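PDB 6HLX: AgaA from Rhizobium radiobacter, which binds the opine agropinic acid in the periplasm and probably hands it to an ABC transporter for import into the bacterial cell. Local coordinates for residues G2-G7 with D210-D215; I172-F177 with V191-Y196; L243-K248 with N403-F408; E323-A328 with D371-V376. All blocks are in the same frame, centred on the assembly; numbering follows the deposited sequence. Where two conformers were deposited one is given.

Contact 1 of 4, residues G2-G7 with D210-D215. With ZN (zinc ion), chain Q; ACT (acetate ion), chain M.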
# COMPACT_ATOMS: atom_id res chain seq x y z
N GLY A 2 14.42 23.35 13.02
CA GLY A 2 12.97 23.42 13.17
C GLY A 2 12.34 22.05 13.34
O GLY A 2 12.96 21.02 13.05
N THR A 3 11.09 22.07 13.81
CA THR A 3 10.29 20.87 14.07
C THR A 3 9.04 20.94 13.19
O THR A 3 8.53 22.03 12.93
CB THR A 3 9.99 20.81 15.59
OG1 THR A 3 11.23 20.72 16.31
CG2 THR A 3 9.10 19.66 15.99
N LEU A 4 8.53 19.78 12.77
CA LEU A 4 7.33 19.74 11.96
C LEU A 4 6.32 18.83 12.65
O LEU A 4 6.68 17.76 13.13
CB LEU A 4 7.66 19.24 10.54
CG LEU A 4 6.52 19.29 9.51
CD1 LEU A 4 7.02 19.66 8.15
CD2 LEU A 4 5.76 17.98 9.47
N TYR A 5 5.05 19.27 12.70
CA TYR A 5 3.96 18.46 13.27
C TYR A 5 3.17 17.95 12.07
O TYR A 5 2.70 18.74 11.23
CB TYR A 5 3.07 19.30 14.19
CG TYR A 5 3.74 19.85 15.44
CD1 TYR A 5 4.95 19.33 15.90
CD2 TYR A 5 3.15 20.87 16.17
CE1 TYR A 5 5.58 19.86 17.04
CE2 TYR A 5 3.75 21.37 17.33
CZ TYR A 5 4.95 20.84 17.78
OH TYR A 5 5.54 21.33 18.93
N PHE A 6 3.03 16.62 11.99
CA PHE A 6 2.41 15.93 10.86
C PHE A 6 1.15 15.22 11.37
O PHE A 6 1.24 14.31 12.20
CB PHE A 6 3.41 14.92 10.32
CG PHE A 6 3.14 14.31 8.95
CD1 PHE A 6 2.01 13.52 8.73
CD2 PHE A 6 4.04 14.49 7.91
CE1 PHE A 6 1.79 12.93 7.47
CE2 PHE A 6 3.83 13.88 6.67
CZ PHE A 6 2.71 13.11 6.45
N GLY A 7 -0.00 15.64 10.88
CA GLY A 7 -1.27 15.07 11.28
C GLY A 7 -1.58 13.83 10.48
O GLY A 7 -1.94 13.92 9.30
N ASP A 210 -2.63 24.16 14.18
CA ASP A 210 -2.08 23.22 15.17
C ASP A 210 -1.08 22.23 14.56
O ASP A 210 -0.26 21.69 15.30
CB ASP A 210 -3.20 22.43 15.85
CG ASP A 210 -4.12 23.27 16.72
OD1 ASP A 210 -3.65 24.28 17.28
OD2 ASP A 210 -5.30 22.90 16.86
N VAL A 211 -1.18 21.94 13.24
CA VAL A 211 -0.26 21.02 12.55
C VAL A 211 0.25 21.68 11.27
O VAL A 211 -0.38 22.62 10.78
CB VAL A 211 -0.84 19.61 12.23
CG1 VAL A 211 -1.12 18.82 13.51
CG2 VAL A 211 -2.07 19.69 11.34
N ASP A 212 1.35 21.14 10.70
CA ASP A 212 1.99 21.71 9.51
C ASP A 212 1.70 20.94 8.23
O ASP A 212 1.79 21.53 7.15
CB ASP A 212 3.49 21.76 9.75
CG ASP A 212 3.82 22.51 11.03
OD1 ASP A 212 3.27 23.61 11.22
OD2 ASP A 212 4.56 21.96 11.85
N ILE A 213 1.41 19.65 8.34
CA ILE A 213 1.04 18.78 7.21
C ILE A 213 -0.06 17.85 7.68
O ILE A 213 -0.03 17.43 8.83
CB ILE A 213 2.27 17.91 6.72
CG1 ILE A 213 3.48 18.78 6.32
CG2 ILE A 213 1.88 16.92 5.55
CD1 ILE A 213 4.67 17.95 5.76
N ILE A 214 -0.99 17.50 6.79
CA ILE A 214 -1.98 16.45 7.07
C ILE A 214 -2.05 15.50 5.90
O ILE A 214 -1.88 15.92 4.75
CB ILE A 214 -3.40 16.95 7.47
CG1 ILE A 214 -4.09 17.79 6.33
CG2 ILE A 214 -3.38 17.68 8.83
CD1 ILE A 214 -5.64 17.95 6.50
N ASP A 215 -2.37 14.23 6.17
CA ASP A 215 -2.60 13.29 5.06
C ASP A 215 -4.09 12.97 4.92
O ASP A 215 -4.91 13.47 5.70
CB ASP A 215 -1.72 12.03 5.18
CG ASP A 215 -1.98 11.11 6.34
OD1 ASP A 215 -2.99 11.33 7.06
OD2 ASP A 215 -1.21 10.15 6.51
ZN ZN Q . 4.91 23.38 13.36
C ACT M . 14.79 27.74 12.81
O ACT M . 14.24 28.01 11.71
OXT ACT M . 14.73 26.63 13.40
CH3 ACT M . 15.62 28.87 13.48
O HOH W 1 6.03 22.46 14.53
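A zinc site sits where the chain enters a parallel strand pair, 3-8 beside 213-214, in a mixed sheet. Phe6 faces Ile213 and Gly7 faces Ile214. Gly7 N donates to Ile213 O over 2.7 Å, and Asp215 N reaches Gly7 O at 3.2 Å. Tyr5 O is gripped twice, by Asp212 N at 2.8 Å and more loosely by Ile213 N. Glycine suits position 7, because its bare CA lets Ile214 CG2 come close.

Asp212, its CG anti to the carbonyl carbon, turns OD2 to both zinc and backbone. OD2 binds the metal at 2.1 Å, while its anti lone pair takes Tyr5 N at 2.9 Å in a nearly straight bond (173°). The amide thus orients the ligand oxygen. A zinc-bound water donates to Thr3 O and lies over the centre of the Tyr5 ring. His488 and His490, from a C-terminal histidine run that is probably a purification tag, complete the site.

On the sheet face that carries Phe6 and Ile213, Ile213 CG2 covers one face of Phe6, 4.0 Å from the ring centroid, and Ile213 CD1 meets both Leu4 methyls, CD1 at 3.8 Å. Branched and aromatic residues fill this interior face of the mixed sheet in one lobe of the solute-binding protein.

Contact 2 of 4, residues I172-F177 with V191-Y196. With ZN (zinc ion), chain N.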
# COMPACT_ATOMS: atom_id res chain seq x y z
N ILE A 172 3.76 9.99 17.83
CA ILE A 172 5.09 9.38 17.77
C ILE A 172 6.04 10.53 17.43
O ILE A 172 5.77 11.28 16.48
CB ILE A 172 5.19 8.26 16.71
CG1 ILE A 172 4.40 7.00 17.16
CG2 ILE A 172 6.67 7.92 16.39
CD1 ILE A 172 4.01 6.04 16.03
N THR A 173 7.12 10.69 18.20
CA THR A 173 8.13 11.72 17.92
C THR A 173 9.40 11.05 17.40
O THR A 173 9.82 10.02 17.92
CB THR A 173 8.39 12.61 19.15
OG1 THR A 173 7.16 13.13 19.66
CG2 THR A 173 9.36 13.76 18.85
N VAL A 174 9.99 11.63 16.36
CA VAL A 174 11.24 11.15 15.78
C VAL A 174 12.21 12.34 15.74
O VAL A 174 11.76 13.49 15.62
CB VAL A 174 11.07 10.47 14.40
CG1 VAL A 174 10.06 9.31 14.49
CG2 VAL A 174 10.66 11.48 13.33
N LYS A 175 13.52 12.06 15.84
CA LYS A 175 14.54 13.12 15.89
C LYS A 175 15.59 12.86 14.82
O LYS A 175 15.90 11.71 14.53
CB LYS A 175 15.26 13.11 17.25
CG LYS A 175 14.40 13.53 18.43
CD LYS A 175 15.21 13.52 19.73
CE LYS A 175 14.34 13.83 20.92
NZ LYS A 175 14.64 15.16 21.50
N LYS A 176 16.19 13.93 14.29
CA LYS A 176 17.22 13.81 13.26
C LYS A 176 18.34 12.85 13.69
O LYS A 176 18.87 12.96 14.80
CB LYS A 176 17.81 15.21 12.98
CG LYS A 176 19.02 15.22 12.04
CD LYS A 176 19.34 16.64 11.60
CE LYS A 176 20.52 16.65 10.66
NZ LYS A 176 20.63 17.95 9.93
N PHE A 177 18.69 11.92 12.79
CA PHE A 177 19.80 10.99 13.00
C PHE A 177 21.04 11.65 12.36
O PHE A 177 21.16 11.68 11.13
CB PHE A 177 19.49 9.65 12.32
CG PHE A 177 20.60 8.62 12.36
CD1 PHE A 177 21.34 8.40 13.53
CD2 PHE A 177 20.86 7.81 11.26
CE1 PHE A 177 22.33 7.42 13.58
CE2 PHE A 177 21.86 6.82 11.32
CZ PHE A 177 22.58 6.63 12.47
N VAL A 191 10.20 15.48 13.96
CA VAL A 191 8.87 15.39 13.38
C VAL A 191 8.01 14.74 14.46
O VAL A 191 8.41 13.72 15.04
CB VAL A 191 8.80 14.61 12.04
CG1 VAL A 191 7.39 14.73 11.43
CG2 VAL A 191 9.83 15.14 11.04
N HIS A 192 6.86 15.35 14.75
CA HIS A 192 5.88 14.79 15.68
C HIS A 192 4.71 14.33 14.80
O HIS A 192 4.05 15.15 14.14
CB HIS A 192 5.44 15.83 16.74
CG HIS A 192 6.57 16.35 17.59
ND1 HIS A 192 6.39 16.62 18.93
CD2 HIS A 192 7.84 16.65 17.24
CE1 HIS A 192 7.56 17.08 19.36
NE2 HIS A 192 8.46 17.14 18.38
N TYR A 193 4.49 13.02 14.75
CA TYR A 193 3.38 12.42 13.97
C TYR A 193 2.21 12.32 14.93
O TYR A 193 2.22 11.47 15.82
CB TYR A 193 3.79 11.03 13.43
CG TYR A 193 4.85 11.11 12.36
CD1 TYR A 193 4.51 11.33 11.02
CD2 TYR A 193 6.20 10.97 12.68
CE1 TYR A 193 5.49 11.44 10.03
CE2 TYR A 193 7.19 11.05 11.69
CZ TYR A 193 6.83 11.32 10.38
OH TYR A 193 7.82 11.44 9.43
N VAL A 194 1.23 13.21 14.80
CA VAL A 194 0.08 13.35 15.71
C VAL A 194 -1.13 12.64 15.09
O VAL A 194 -1.43 12.82 13.92
CB VAL A 194 -0.22 14.84 15.99
CG1 VAL A 194 -1.31 14.99 17.05
CG2 VAL A 194 1.06 15.60 16.41
N PHE A 195 -1.82 11.86 15.89
CA PHE A 195 -2.93 11.03 15.38
C PHE A 195 -4.25 11.75 15.42
O PHE A 195 -4.72 12.12 16.51
CB PHE A 195 -3.02 9.74 16.22
CG PHE A 195 -1.68 9.10 16.52
CD1 PHE A 195 -0.73 8.91 15.51
CD2 PHE A 195 -1.39 8.61 17.78
CE1 PHE A 195 0.50 8.32 15.78
CE2 PHE A 195 -0.16 7.99 18.06
CZ PHE A 195 0.78 7.86 17.06
N TYR A 196 -4.87 11.94 14.24
CA TYR A 196 -6.20 12.55 14.12
C TYR A 196 -7.13 11.58 13.40
O TYR A 196 -7.24 11.64 12.16
CB TYR A 196 -6.13 13.88 13.36
CG TYR A 196 -5.45 15.00 14.12
CD1 TYR A 196 -6.16 15.83 14.97
CD2 TYR A 196 -4.10 15.27 13.92
CE1 TYR A 196 -5.54 16.88 15.65
CE2 TYR A 196 -3.47 16.32 14.57
CZ TYR A 196 -4.19 17.11 15.45
OH TYR A 196 -3.55 18.16 16.10
ZN ZN N . 4.75 16.50 20.08
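Zinc is held by His192 ND1 at 2.0 Å, with Glu171, the residue just before segment 172-177, as the other protein ligand of this chain. Histidine suits the place because its second nitrogen remains available: NE2 is hydrogen-bonded to Glu190, a carboxylate that, together with the metal on ND1, fixes the ring's rotation and would probably make ND1 a stronger donor to the metal. Thr173 lies alongside, pointing the same way. With OG1 beside the backbone N and anti to the carbonyl carbon (chi1 -52°), CG2 stands anti to the backbone N and rests over a face of the imidazole, 3.6 Å from the ring centroid. From the neighbouring strand 3-8, Thr3 also packs on this ring.

Behind these side chains is the backbone that sets them. Thr173 and His192 form a non-hydrogen-bonded pair, bracketed by two hydrogen-bonded ones. Ile172 N to Tyr193 O spans 2.9 Å and Tyr193 N to Ile172 O 2.8 Å. Val174 N meets Val191 O at 2.9 Å, nearly along the C=O axis, whereas Val191 N approaches Val174 O at 3.0 Å from above the carbonyl plane.

The other surface of the pair is apolar. Val174 CG2 touches the edge of the Tyr193 ring at CE2, 3.9 Å away, and Val191 CG1 lies over a face of that ring. Ile172 CG1 meets the edge of Phe195 at CZ, 3.7 Å off. Beta-branched residues suit these extended positions. The alternating pairs are those of regular antiparallel strands, here 171-176 and 190-195 of a mixed sheet with helix 23-32 against Ile172, Val174 and Tyr193.

Contact 3 of 4, residues L243-K248 with N403-F408. With G9Z (agropinic acid), chain E.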
# COMPACT_ATOMS: atom_id res chain seq x y z
N LEU A 243 -13.45 -4.06 -4.58
CA LEU A 243 -13.78 -5.09 -3.60
C LEU A 243 -12.83 -6.26 -3.70
O LEU A 243 -12.48 -6.68 -4.81
CB LEU A 243 -15.22 -5.62 -3.86
CG LEU A 243 -16.39 -4.66 -3.56
CD1 LEU A 243 -17.67 -5.18 -4.20
CD2 LEU A 243 -16.61 -4.51 -2.03
N GLN A 244 -12.50 -6.83 -2.54
CA GLN A 244 -11.77 -8.09 -2.38
C GLN A 244 -12.81 -9.05 -1.83
O GLN A 244 -13.60 -8.68 -0.95
CB GLN A 244 -10.62 -7.94 -1.37
CG GLN A 244 -9.46 -7.15 -1.93
CD GLN A 244 -8.59 -6.59 -0.85
OE1 GLN A 244 -8.66 -5.39 -0.58
NE2 GLN A 244 -7.79 -7.44 -0.19
N PHE A 245 -12.82 -10.28 -2.34
CA PHE A 245 -13.79 -11.31 -1.95
C PHE A 245 -13.11 -12.49 -1.27
O PHE A 245 -12.11 -13.01 -1.80
CB PHE A 245 -14.51 -11.85 -3.21
CG PHE A 245 -15.26 -10.81 -4.02
CD1 PHE A 245 -14.62 -10.12 -5.04
CD2 PHE A 245 -16.59 -10.53 -3.76
CE1 PHE A 245 -15.32 -9.17 -5.80
CE2 PHE A 245 -17.27 -9.57 -4.51
CZ PHE A 245 -16.62 -8.87 -5.50
N ASN A 246 -13.69 -12.99 -0.18
CA ASN A 246 -13.18 -14.22 0.41
C ASN A 246 -13.85 -15.35 -0.39
O ASN A 246 -15.07 -15.57 -0.27
CB ASN A 246 -13.55 -14.33 1.88
CG ASN A 246 -12.95 -15.53 2.55
OD1 ASN A 246 -12.70 -16.56 1.91
ND2 ASN A 246 -12.70 -15.43 3.85
N THR A 247 -13.05 -16.06 -1.20
CA THR A 247 -13.58 -17.10 -2.08
C THR A 247 -14.03 -18.38 -1.35
O THR A 247 -14.62 -19.27 -1.99
CB THR A 247 -12.63 -17.40 -3.24
OG1 THR A 247 -11.49 -18.08 -2.74
CG2 THR A 247 -12.27 -16.17 -4.07
N LYS A 248 -13.85 -18.44 -0.01
CA LYS A 248 -14.40 -19.55 0.81
C LYS A 248 -15.88 -19.29 1.13
O LYS A 248 -16.60 -20.21 1.52
CB LYS A 248 -13.58 -19.84 2.07
CG LYS A 248 -12.32 -20.62 1.75
CD LYS A 248 -11.59 -21.12 2.99
CE LYS A 248 -10.56 -22.16 2.62
NZ LYS A 248 -9.75 -22.58 3.78
N ASN A 403 -4.01 -7.37 -0.15
CA ASN A 403 -4.60 -6.88 -1.40
C ASN A 403 -5.33 -7.91 -2.25
O ASN A 403 -5.89 -7.54 -3.27
CB ASN A 403 -3.52 -6.23 -2.28
CG ASN A 403 -3.01 -4.92 -1.75
OD1 ASN A 403 -1.81 -4.59 -1.86
ND2 ASN A 403 -3.91 -4.12 -1.19
N ASN A 404 -5.31 -9.18 -1.85
CA ASN A 404 -5.93 -10.21 -2.70
C ASN A 404 -7.35 -10.59 -2.28
O ASN A 404 -7.88 -10.08 -1.28
CB ASN A 404 -5.02 -11.46 -2.80
CG ASN A 404 -5.16 -12.42 -1.64
OD1 ASN A 404 -5.36 -12.00 -0.50
ND2 ASN A 404 -5.04 -13.73 -1.90
N SER A 405 -7.94 -11.54 -3.02
CA SER A 405 -9.24 -12.14 -2.71
C SER A 405 -8.92 -13.49 -2.06
O SER A 405 -8.43 -14.40 -2.75
CB SER A 405 -10.07 -12.29 -3.98
OG SER A 405 -10.70 -11.03 -4.16
N PRO A 406 -9.07 -13.58 -0.72
CA PRO A 406 -8.62 -14.79 -0.00
C PRO A 406 -8.95 -16.11 -0.68
O PRO A 406 -10.08 -16.35 -1.13
CB PRO A 406 -9.28 -14.65 1.38
CG PRO A 406 -9.30 -13.16 1.62
CD PRO A 406 -9.56 -12.56 0.24
N TYR A 407 -7.90 -16.95 -0.83
CA TYR A 407 -7.93 -18.32 -1.37
C TYR A 407 -8.16 -18.42 -2.88
O TYR A 407 -8.17 -19.54 -3.40
CB TYR A 407 -8.93 -19.23 -0.60
CG TYR A 407 -8.70 -19.15 0.90
CD1 TYR A 407 -7.62 -19.80 1.50
CD2 TYR A 407 -9.50 -18.34 1.70
CE1 TYR A 407 -7.36 -19.67 2.86
CE2 TYR A 407 -9.26 -18.21 3.07
CZ TYR A 407 -8.20 -18.89 3.64
OH TYR A 407 -7.95 -18.77 4.99
N PHE A 408 -8.24 -17.29 -3.60
CA PHE A 408 -8.32 -17.35 -5.06
C PHE A 408 -6.99 -17.93 -5.58
O PHE A 408 -5.91 -17.49 -5.16
CB PHE A 408 -8.54 -15.95 -5.67
CG PHE A 408 -8.53 -15.98 -7.19
CD1 PHE A 408 -9.61 -16.51 -7.90
CD2 PHE A 408 -7.44 -15.49 -7.90
CE1 PHE A 408 -9.59 -16.55 -9.30
CE2 PHE A 408 -7.42 -15.53 -9.30
CZ PHE A 408 -8.50 -16.06 -9.99
OAM G9Z E . -4.23 2.52 5.35
CAB G9Z E . -5.34 2.79 4.85
CAC G9Z E . -6.32 3.53 5.54
CB G9Z E . -7.53 3.65 4.55
CA G9Z E . -7.17 2.76 3.38
C G9Z E . -7.31 3.46 2.14
O G9Z E . -6.35 4.17 1.73
N G9Z E . -5.78 2.30 3.68
CAG G9Z E . -4.92 1.49 2.72
CAH G9Z E . -5.31 0.02 2.78
OAP G9Z E . -6.66 -0.08 2.33
CAI G9Z E . -4.41 -0.87 1.92
OAQ G9Z E . -3.03 -0.45 2.09
CAJ G9Z E . -4.49 -2.37 2.34
OAR G9Z E . -3.63 -3.16 1.51
CAK G9Z E . -5.91 -3.00 2.39
OAT G9Z E . -5.85 -4.27 3.06
CAL G9Z E . -6.55 -3.12 0.99
OAS G9Z E . -7.91 -3.58 1.12
OXT G9Z E . -8.41 3.36 1.52
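The Tyr407 ring has Lys248 laid over one face, its extended chain bringing CE above the centre, 3.8 Å from the centroid. Lys248 NZ follows over the same face at 4.1 Å from the ring centroid, a cation-pi contact, so the long lysine offers both methylene and charge to the ring. Asn246 OD1 sits in plane at the ring's edge, the amide turned 32° from it, and accepts Lys248 N at 2.9 Å to close an Asx turn.

A second flat group, the Gln244 amide, works at both ends. Its NE2 donates to Asn404 O at 2.9 Å, in the amide plane although above the carbonyl plane of its partner, and also to Thr402 O. Its OE1 accepts OAS of agropinic acid at 2.6 Å. Glutamine suits the place because one amide can grip the loop and the ligand together. Asn403, also of the pocket, places ND2 2.9 Å from the ligand's OAR.

Between these groups, Phe245 N donates to Ser405 OG at 2.9 Å, and that hydroxyl also pairs with Pro445 O. Pro406 O receives both Thr247 N and Thr247 OG1, the latter at 2.8 Å along a lone pair. Pro406 and Tyr407 are the central residues of a type II turn, with Tyr407 at positive phi (72°).

The loop between helices 388-393 and 411-422 thus runs along the end of strand 240-245, which lies between strands 446-451 and 374-379, with helix 255-264 packed on Leu243 and Phe245.

Contact 4 of 4, residues E323-A328 with D371-V376. With EDO (1,2-ethanediol), chain B.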
# COMPACT_ATOMS: atom_id res chain seq x y z
N GLU A 323 -27.68 -13.47 1.64
CA GLU A 323 -27.28 -12.55 2.70
C GLU A 323 -25.76 -12.58 2.82
O GLU A 323 -25.14 -13.65 2.67
CB GLU A 323 -27.92 -12.94 4.04
CG GLU A 323 -29.44 -12.99 4.00
CD GLU A 323 -30.14 -13.34 5.30
OE1 GLU A 323 -31.36 -13.06 5.40
OE2 GLU A 323 -29.49 -13.89 6.22
N VAL A 324 -25.13 -11.42 3.09
CA VAL A 324 -23.68 -11.35 3.19
C VAL A 324 -23.30 -10.17 4.08
O VAL A 324 -24.08 -9.24 4.22
CB VAL A 324 -23.04 -11.24 1.77
CG1 VAL A 324 -23.45 -9.96 1.06
CG2 VAL A 324 -21.51 -11.39 1.79
N ARG A 325 -22.08 -10.19 4.62
CA ARG A 325 -21.57 -9.08 5.41
C ARG A 325 -20.42 -8.42 4.66
O ARG A 325 -19.56 -9.13 4.14
CB ARG A 325 -21.08 -9.56 6.78
CG ARG A 325 -22.18 -10.24 7.62
CD ARG A 325 -21.81 -10.27 9.09
NE ARG A 325 -21.90 -8.94 9.70
CZ ARG A 325 -22.99 -8.45 10.29
NH1 ARG A 325 -24.10 -9.17 10.36
NH2 ARG A 325 -22.97 -7.23 10.81
N LEU A 326 -20.41 -7.08 4.62
CA LEU A 326 -19.33 -6.30 3.99
C LEU A 326 -18.51 -5.62 5.06
O LEU A 326 -19.03 -4.82 5.85
CB LEU A 326 -19.91 -5.25 3.04
CG LEU A 326 -18.96 -4.24 2.35
CD1 LEU A 326 -17.93 -4.96 1.46
CD2 LEU A 326 -19.76 -3.27 1.50
N LEU A 327 -17.20 -5.90 5.04
CA LEU A 327 -16.27 -5.28 5.98
C LEU A 327 -15.71 -3.99 5.39
O LEU A 327 -15.14 -3.99 4.29
CB LEU A 327 -15.11 -6.24 6.33
CG LEU A 327 -13.97 -5.68 7.20
CD1 LEU A 327 -14.47 -5.27 8.61
CD2 LEU A 327 -12.80 -6.65 7.26
N ALA A 328 -15.79 -2.91 6.16
CA ALA A 328 -15.14 -1.66 5.76
C ALA A 328 -14.70 -0.99 7.07
O ALA A 328 -14.26 -1.70 7.98
CB ALA A 328 -16.08 -0.78 4.93
N ASP A 371 -10.88 -12.78 7.86
CA ASP A 371 -12.08 -12.86 8.69
C ASP A 371 -13.18 -11.93 8.15
O ASP A 371 -13.59 -10.97 8.81
CB ASP A 371 -11.74 -12.56 10.16
CG ASP A 371 -12.90 -12.78 11.12
OD1 ASP A 371 -13.91 -13.42 10.70
OD2 ASP A 371 -12.82 -12.30 12.27
N TYR A 372 -13.66 -12.24 6.94
CA TYR A 372 -14.69 -11.45 6.27
C TYR A 372 -15.26 -12.24 5.10
O TYR A 372 -14.62 -13.20 4.68
CB TYR A 372 -14.10 -10.10 5.79
CG TYR A 372 -12.99 -10.18 4.75
CD1 TYR A 372 -13.29 -10.23 3.39
CD2 TYR A 372 -11.65 -10.08 5.11
CE1 TYR A 372 -12.28 -10.21 2.42
CE2 TYR A 372 -10.63 -10.10 4.15
CZ TYR A 372 -10.95 -10.15 2.80
OH TYR A 372 -9.97 -10.08 1.84
N ASP A 373 -16.42 -11.80 4.55
CA ASP A 373 -17.06 -12.38 3.35
C ASP A 373 -16.51 -11.58 2.14
O ASP A 373 -16.00 -12.16 1.19
CB ASP A 373 -18.59 -12.23 3.44
CG ASP A 373 -19.25 -12.98 4.59
OD1 ASP A 373 -18.64 -13.93 5.10
OD2 ASP A 373 -20.37 -12.58 5.00
N PHE A 374 -16.59 -10.24 2.22
CA PHE A 374 -15.96 -9.33 1.26
C PHE A 374 -15.64 -8.03 1.93
O PHE A 374 -16.16 -7.75 3.01
CB PHE A 374 -16.72 -9.17 -0.07
CG PHE A 374 -18.05 -8.45 -0.15
CD1 PHE A 374 -18.99 -8.58 0.87
CD2 PHE A 374 -18.43 -7.79 -1.32
CE1 PHE A 374 -20.27 -8.02 0.74
CE2 PHE A 374 -19.71 -7.22 -1.45
CZ PHE A 374 -20.62 -7.34 -0.42
N THR A 375 -14.68 -7.27 1.36
CA THR A 375 -14.23 -6.02 1.99
C THR A 375 -14.02 -4.93 0.98
O THR A 375 -13.65 -5.22 -0.16
CB THR A 375 -12.97 -6.24 2.87
OG1 THR A 375 -12.63 -5.04 3.58
CG2 THR A 375 -11.71 -6.67 2.05
N VAL A 376 -14.34 -3.69 1.38
CA VAL A 376 -14.06 -2.51 0.56
C VAL A 376 -12.52 -2.44 0.43
O VAL A 376 -11.78 -2.51 1.42
CB VAL A 376 -14.64 -1.22 1.19
CG1 VAL A 376 -14.12 0.03 0.48
CG2 VAL A 376 -16.17 -1.27 1.15
C1 EDO B . -15.92 -18.08 5.02
O1 EDO B . -17.24 -18.57 4.89
C2 EDO B . -15.83 -16.69 4.35
O2 EDO B . -16.61 -15.74 5.06
O HOH W 2 -17.42 -9.45 5.74
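Backbone hydrogen bonds join strands 322-327 and 374-379 in parallel, with Leu327 opposite Thr375. Leu327 N points almost straight at Phe374 O, 2.9 Å away at 177°. Leu327 O in turn is gripped by two donors, Val376 N at 3.0 Å nearly along the carbonyl axis and Thr375 OG1 at 2.8 Å from above its plane. Threonine suits this spot: its hydroxyl, anti to the backbone N, reaches the neighbouring carbonyl and also pairs with Arg363.

Where the strands diverge, polar groups bridge them. Asp373 OD2 accepts Arg325 N at 3.0 Å through its anti lone pair, and a water donates to Arg325 O while accepting from Asp373 N at 2.8 Å. The guanidinium of Arg325 turns elsewhere, forming a salt bridge to Asp356.

Apolar contacts fill the face of Leu326 and Phe374. Phe374 CG occupies the crowded position between N and carbonyl carbon (chi1 69°), and Leu326 CD1 stands over the ring's centre, 3.7 Å from the centroid. Val324 CG1 meets Phe374 CE1 at 3.7 Å, and helix 333-347 covers Leu326. Strand 351-356 flanks 322-327 on its other edge, so the three parallel strands, with helices 333-347 and 360-369 linking them in sequence, have the beta-alpha-beta connectivity of a substrate-binding protein lobe.

How the contacts relate
The four contacts form two pairs. Contacts 1 and 2, with centres 9 Å apart, share one mixed sheet, in which strands 3-8 and 190-195 are neighbours; the backbone N and O of Phe6 probably hydrogen-bond to His192 O and Val194 N. Contacts 3 and 4, 10 Å apart, share another, where strands 240-245 and 374-379 adjoin. Centres in different pairs lie 34 to 37 Å apart, and contact 3 lies across the chain's centre from contacts 1 and 2. Contact 2 is nested inside the loop closed by contact 1, and contact 4 inside that of contact 3, the two loops following in series. This fits a two-lobed binding protein, with agropinic acid held between the sheets.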